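PDB 1VYG: 14 kDa fatty acid-binding protein from Schistosoma mansoni, which binds long-chain fatty acids such as arachidonic and oleic acid inside a beta-barrel and may take part in their transport. Local coordinates for residues 4-9 and 109-114; 114-119 and 129-134. One frame throughout, in Å; residues are numbered along the deposited sequence.

Contact 1: 4-9 and 109-114. With ACD (arachidonic acid), chain B.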
# COMPACT_ATOMS: atom_id res chain seq x y z
N SER A 4 -15.94 3.61 -2.30
CA SER A 4 -16.22 4.91 -2.91
C SER A 4 -15.29 5.99 -2.37
O SER A 4 -14.91 6.93 -3.08
CB SER A 4 -17.67 5.33 -2.65
OG SER A 4 -18.49 4.21 -2.36
N SER A 5 -14.98 5.86 -1.09
CA SER A 5 -14.09 6.78 -0.40
C SER A 5 -12.64 6.61 -0.89
O SER A 5 -11.85 7.55 -0.84
CB SER A 5 -14.18 6.56 1.11
OG SER A 5 -14.63 5.24 1.42
N PHE A 6 -12.31 5.41 -1.35
CA PHE A 6 -10.97 5.13 -1.86
C PHE A 6 -10.71 5.68 -3.23
O PHE A 6 -9.56 5.89 -3.57
CB PHE A 6 -10.71 3.63 -1.90
CG PHE A 6 -10.20 3.10 -0.62
CD1 PHE A 6 -11.07 2.59 0.33
CD2 PHE A 6 -8.85 3.15 -0.34
CE1 PHE A 6 -10.60 2.13 1.51
CE2 PHE A 6 -8.38 2.67 0.84
CZ PHE A 6 -9.26 2.17 1.77
N LEU A 7 -11.76 5.89 -4.02
CA LEU A 7 -11.61 6.41 -5.37
C LEU A 7 -10.97 7.79 -5.40
O LEU A 7 -11.16 8.60 -4.50
CB LEU A 7 -12.97 6.47 -6.07
CG LEU A 7 -13.45 5.17 -6.73
CD1 LEU A 7 -12.71 3.90 -6.29
CD2 LEU A 7 -14.93 5.03 -6.48
N GLY A 8 -10.21 8.03 -6.46
CA GLY A 8 -9.46 9.26 -6.60
C GLY A 8 -7.98 9.10 -6.32
O GLY A 8 -7.47 7.99 -6.26
N LYS A 9 -7.30 10.23 -6.15
CA LYS A 9 -5.87 10.26 -5.95
C LYS A 9 -5.54 10.69 -4.54
O LYS A 9 -6.36 11.28 -3.84
CB LYS A 9 -5.18 11.19 -6.95
CG LYS A 9 -5.69 11.07 -8.39
CD LYS A 9 -4.58 10.77 -9.39
CE LYS A 9 -3.72 11.95 -9.62
NZ LYS A 9 -2.89 12.13 -8.42
N ARG A 109 -5.15 -0.04 4.73
CA ARG A 109 -5.47 1.28 4.23
C ARG A 109 -6.89 1.60 4.65
O ARG A 109 -7.79 0.82 4.44
CB ARG A 109 -5.41 1.34 2.71
CG ARG A 109 -4.06 0.95 2.12
CD ARG A 109 -3.95 1.17 0.63
NE ARG A 109 -2.56 1.07 0.23
CZ ARG A 109 -1.90 -0.08 0.07
NH1 ARG A 109 -2.50 -1.25 0.21
NH2 ARG A 109 -0.63 -0.05 -0.25
N GLU A 110 -7.08 2.78 5.22
CA GLU A 110 -8.35 3.17 5.80
C GLU A 110 -8.64 4.62 5.45
O GLU A 110 -7.87 5.49 5.79
CB GLU A 110 -8.29 3.01 7.31
CG GLU A 110 -9.65 3.09 7.98
CD GLU A 110 -9.57 3.05 9.50
OE1 GLU A 110 -8.46 2.76 10.03
OE2 GLU A 110 -10.62 3.34 10.14
N VAL A 111 -9.73 4.87 4.74
CA VAL A 111 -10.15 6.22 4.42
C VAL A 111 -10.94 6.82 5.56
O VAL A 111 -11.88 6.23 6.02
CB VAL A 111 -11.02 6.27 3.15
CG1 VAL A 111 -11.55 7.68 2.93
CG2 VAL A 111 -10.21 5.77 1.94
N ASP A 112 -10.51 8.00 6.00
CA ASP A 112 -11.24 8.80 6.97
C ASP A 112 -11.20 10.28 6.52
O ASP A 112 -10.30 11.03 6.88
CB ASP A 112 -10.63 8.63 8.36
CG ASP A 112 -11.45 9.32 9.43
OD1 ASP A 112 -11.04 9.28 10.62
OD2 ASP A 112 -12.52 9.90 9.18
N GLY A 113 -12.20 10.67 5.74
CA GLY A 113 -12.31 12.00 5.24
C GLY A 113 -11.27 12.22 4.17
O GLY A 113 -11.30 11.57 3.13
N ASP A 114 -10.36 13.15 4.44
CA ASP A 114 -9.29 13.50 3.51
C ASP A 114 -7.99 12.77 3.81
O ASP A 114 -6.99 12.95 3.14
CB ASP A 114 -9.09 15.01 3.54
CG ASP A 114 -10.27 15.75 2.92
OD1 ASP A 114 -10.99 15.12 2.10
OD2 ASP A 114 -10.55 16.94 3.20
C1 ACD B . 1.72 2.55 0.96
C2 ACD B . 2.23 1.39 1.77
C3 ACD B . 3.08 0.51 0.85
C4 ACD B . 4.23 -0.10 1.66
C5 ACD B . 4.05 -1.61 1.83
C6 ACD B . 5.12 -2.34 2.19
C7 ACD B . 6.47 -1.68 2.45
C8 ACD B . 7.44 -2.53 1.72
C9 ACD B . 8.43 -2.11 0.93
C10 ACD B . 8.77 -0.69 0.61
C11 ACD B . 10.21 -0.77 0.17
C12 ACD B . 10.90 0.26 -0.27
C13 ACD B . 10.29 1.62 -0.37
C14 ACD B . 10.49 2.14 -1.79
C15 ACD B . 9.74 3.12 -2.31
C16 ACD B . 8.64 3.82 -1.52
C17 ACD B . 7.27 3.56 -2.14
C18 ACD B . 7.24 4.03 -3.59
C19 ACD B . 6.99 2.82 -4.49
C20 ACD B . 7.01 3.17 -5.98
O1 ACD B . 0.95 2.40 0.01
O2 ACD B . 2.17 3.75 1.30
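Phe-6 and Val-111 meet where the N-terminal segment of a fatty-acid-binding-protein barrel folds across the end of strand 104-112, a worked case of an N-terminal turn packing its aromatic ring on a barrel strand. The apolar contacts come first. Val-111 sets its CG2 methyl almost exactly over the centre of the Phe-6 ring, 3.5 Å from the centroid and 2° off the normal, a CH-pi contact that leaves all six ring carbons nearly equidistant from the methyl. With chi1 at 174° CG1 stands anti to the backbone N and CG2 beside it, which divides the two methyls between Ser-5 and the ring; Val-111 CG1 is 3.4 Å from Ser-5 CB. One valine thereby engages two successive residues of the turn that leads into strand 8-16. Two residues earlier in the strand, Arg-109 CB lies 3.8 Å from Phe-6 CE2, with the two side chains crossing at about a right angle. Phe-44 of strand 41-47 makes an edge-to-face contact with the same ring.

Polar atoms enter differently. The carbonyl O of Arg-109 sits at the ring edge, 3.3 Å from Phe-6 CZ. Beyond CB the arginine leads away into the barrel, its chain extended from CG to NE. There Gln-96 OE1 accepts a bond from NH1, and Arg-109 NH2 donates to arachidonate O1, which lies at the guanidinium edge in its plane, at 2.9 Å with an N-H...O angle of 160°.

Contact 2: 114-119 and 129-134. With ACD (arachidonic acid), chain B.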
# COMPACT_ATOMS: atom_id res chain seq x y z
N ASP A 114 -10.36 13.15 4.44
CA ASP A 114 -9.29 13.50 3.51
C ASP A 114 -7.99 12.77 3.81
O ASP A 114 -6.99 12.95 3.14
CB ASP A 114 -9.09 15.01 3.54
CG ASP A 114 -10.27 15.75 2.92
OD1 ASP A 114 -10.99 15.12 2.10
OD2 ASP A 114 -10.55 16.94 3.20
N THR A 115 -8.03 11.92 4.82
CA THR A 115 -6.91 11.10 5.15
C THR A 115 -7.14 9.62 4.78
O THR A 115 -8.19 9.04 5.03
CB THR A 115 -6.61 11.24 6.65
OG1 THR A 115 -6.37 12.63 6.95
CG2 THR A 115 -5.29 10.52 7.03
N MET A 116 -6.14 9.03 4.15
CA MET A 116 -6.08 7.59 4.09
C MET A 116 -4.91 7.29 4.94
O MET A 116 -3.84 7.83 4.69
CB MET A 116 -5.83 7.09 2.68
CG MET A 116 -5.52 5.59 2.61
SD MET A 116 -5.64 5.07 0.94
CE MET A 116 -3.90 5.53 0.35
N LYS A 117 -5.13 6.48 5.96
CA LYS A 117 -4.07 6.02 6.81
C LYS A 117 -3.70 4.64 6.32
O LYS A 117 -4.54 3.77 6.22
CB LYS A 117 -4.49 5.96 8.27
CG LYS A 117 -3.35 5.53 9.21
CD LYS A 117 -3.70 5.57 10.72
CE LYS A 117 -4.99 4.84 11.06
NZ LYS A 117 -4.91 4.23 12.40
N THR A 118 -2.43 4.47 6.04
CA THR A 118 -1.88 3.20 5.62
C THR A 118 -1.05 2.70 6.77
O THR A 118 -0.03 3.27 7.07
CB THR A 118 -1.01 3.37 4.38
OG1 THR A 118 -1.84 3.70 3.26
CG2 THR A 118 -0.33 2.06 4.00
N THR A 119 -1.52 1.65 7.44
CA THR A 119 -0.76 1.00 8.48
C THR A 119 -0.02 -0.15 7.84
O THR A 119 -0.62 -0.92 7.13
CB THR A 119 -1.71 0.51 9.55
OG1 THR A 119 -2.58 1.57 9.96
CG2 THR A 119 -0.96 0.13 10.79
N ARG A 129 1.38 5.45 7.52
CA ARG A 129 1.60 6.38 6.45
C ARG A 129 0.29 7.04 6.12
O ARG A 129 -0.67 6.39 5.79
CB ARG A 129 2.19 5.65 5.25
CG ARG A 129 3.69 5.55 5.39
CD ARG A 129 4.31 4.37 4.72
NE ARG A 129 4.43 4.57 3.28
CZ ARG A 129 5.33 5.34 2.69
NH1 ARG A 129 5.35 5.42 1.37
NH2 ARG A 129 6.21 6.05 3.39
N ASN A 130 0.27 8.36 6.25
CA ASN A 130 -0.90 9.13 5.91
C ASN A 130 -0.80 9.74 4.52
O ASN A 130 0.23 10.24 4.13
CB ASN A 130 -1.10 10.18 6.95
CG ASN A 130 -1.60 9.61 8.23
OD1 ASN A 130 -1.18 10.01 9.31
ND2 ASN A 130 -2.51 8.66 8.13
N TYR A 131 -1.90 9.64 3.78
CA TYR A 131 -2.03 10.25 2.49
C TYR A 131 -3.13 11.33 2.57
O TYR A 131 -4.20 11.08 3.09
CB TYR A 131 -2.38 9.17 1.45
CG TYR A 131 -1.22 8.25 1.10
CD1 TYR A 131 -0.56 8.39 -0.11
CD2 TYR A 131 -0.80 7.24 1.96
CE1 TYR A 131 0.49 7.56 -0.46
CE2 TYR A 131 0.24 6.40 1.62
CZ TYR A 131 0.89 6.57 0.41
OH TYR A 131 1.93 5.78 0.04
N LYS A 132 -2.84 12.53 2.10
CA LYS A 132 -3.85 13.56 1.92
C LYS A 132 -4.47 13.38 0.53
O LYS A 132 -3.78 13.22 -0.47
CB LYS A 132 -3.26 14.97 2.05
CG LYS A 132 -2.82 15.35 3.46
CD LYS A 132 -2.42 16.85 3.55
CE LYS A 132 -3.67 17.77 3.61
NZ LYS A 132 -3.32 19.23 3.61
N ARG A 133 -5.79 13.43 0.50
CA ARG A 133 -6.58 13.31 -0.70
C ARG A 133 -6.23 14.46 -1.64
O ARG A 133 -6.11 15.60 -1.21
CB ARG A 133 -8.03 13.40 -0.28
CG ARG A 133 -9.04 13.10 -1.31
CD ARG A 133 -10.40 12.85 -0.71
NE ARG A 133 -11.03 11.78 -1.45
CZ ARG A 133 -11.79 10.83 -0.92
NH1 ARG A 133 -12.29 9.91 -1.73
NH2 ARG A 133 -12.06 10.78 0.38
N LEU A 134 -6.04 14.17 -2.92
CA LEU A 134 -5.78 15.22 -3.90
C LEU A 134 -7.07 15.71 -4.55
O LEU A 134 -7.91 14.89 -4.96
CB LEU A 134 -4.81 14.73 -4.97
CG LEU A 134 -3.44 14.37 -4.41
CD1 LEU A 134 -2.54 13.93 -5.54
CD2 LEU A 134 -2.81 15.54 -3.65
C1 ACD B . 1.72 2.55 0.96
C2 ACD B . 2.23 1.39 1.77
C3 ACD B . 3.08 0.51 0.85
C4 ACD B . 4.23 -0.10 1.66
C5 ACD B . 4.05 -1.61 1.83
C6 ACD B . 5.12 -2.34 2.19
C7 ACD B . 6.47 -1.68 2.45
C8 ACD B . 7.44 -2.53 1.72
C9 ACD B . 8.43 -2.11 0.93
C10 ACD B . 8.77 -0.69 0.61
C11 ACD B . 10.21 -0.77 0.17
C12 ACD B . 10.90 0.26 -0.27
C13 ACD B . 10.29 1.62 -0.37
C14 ACD B . 10.49 2.14 -1.79
C15 ACD B . 9.74 3.12 -2.31
C16 ACD B . 8.64 3.82 -1.52
C17 ACD B . 7.27 3.56 -2.14
C18 ACD B . 7.24 4.03 -3.59
C19 ACD B . 6.99 2.82 -4.49
C20 ACD B . 7.01 3.17 -5.98
O1 ACD B . 0.95 2.40 0.01
O2 ACD B . 2.17 3.75 1.30
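Met-116 and Tyr-131 lie side by side and point the same way into the barrel, the methionine bent at chi3 (85°) to bring its CE methyl over one face of the tyrosine ring. Met-116 CE is 4.2 Å from the Tyr-131 ring centroid, a CH-pi contact somewhat off centre. From the same side of the ring Thr-118 crosses at a slant, Thr-118 OG1 lying obliquely 3.8 Å from Tyr-131 CE2; arachidonate O2 is at the ring edge, in plane. The Tyr-131 OH to O2 bond is implausibly short, its length doubtful. Thr-118 CG2 touches the fatty acid, 3.5 Å from its C2. Arg-129 bends at chi3 (78°) to give O2 another donor, NE at 3.1 Å, while its NH2 is held by Ser-15 OG.

Beneath these side chains runs the antiparallel hairpin of strands 115-122 and 125-133, in which Met-116 with Tyr-131 and Thr-118 with Arg-129 are hydrogen-bonded pairs. On the other face the Asn-130 side chain lies alongside Lys-117. Arg-133 N also bonds to Asp-114 O at 2.9 Å; Arg-133 CD touches Asp-114 OD1, the side chains crossing at about a right angle, while NH2 and NH1 bond to Gly-113 O and Leu-7 O.

Overall arrangement
Contacts 1 and 2 show how a buried carboxylate can be gripped from two strands of one sheet that are separated by a third, 115-122. Their centres are about 8 Å apart, and Asp-114, in the turn between strands 104-112 and 115-122, belongs to both. These two strands are joined by Glu-110 N and Lys-117 O at 2.9 Å, probably a hydrogen bond; inside the barrel Phe-6 CE2 packs 3.6 Å from Met-116 SD. Gly-113 O, 3.0 Å from Arg-133 NH2, ties the turn to the last strand. At the ligand the work is divided by oxygen: contact 1 supplies a donor to O1, contact 2 Arg-129 NE and, at a doubtful length, Tyr-131 OH to O2. The two arginines would probably favour the ionised head group.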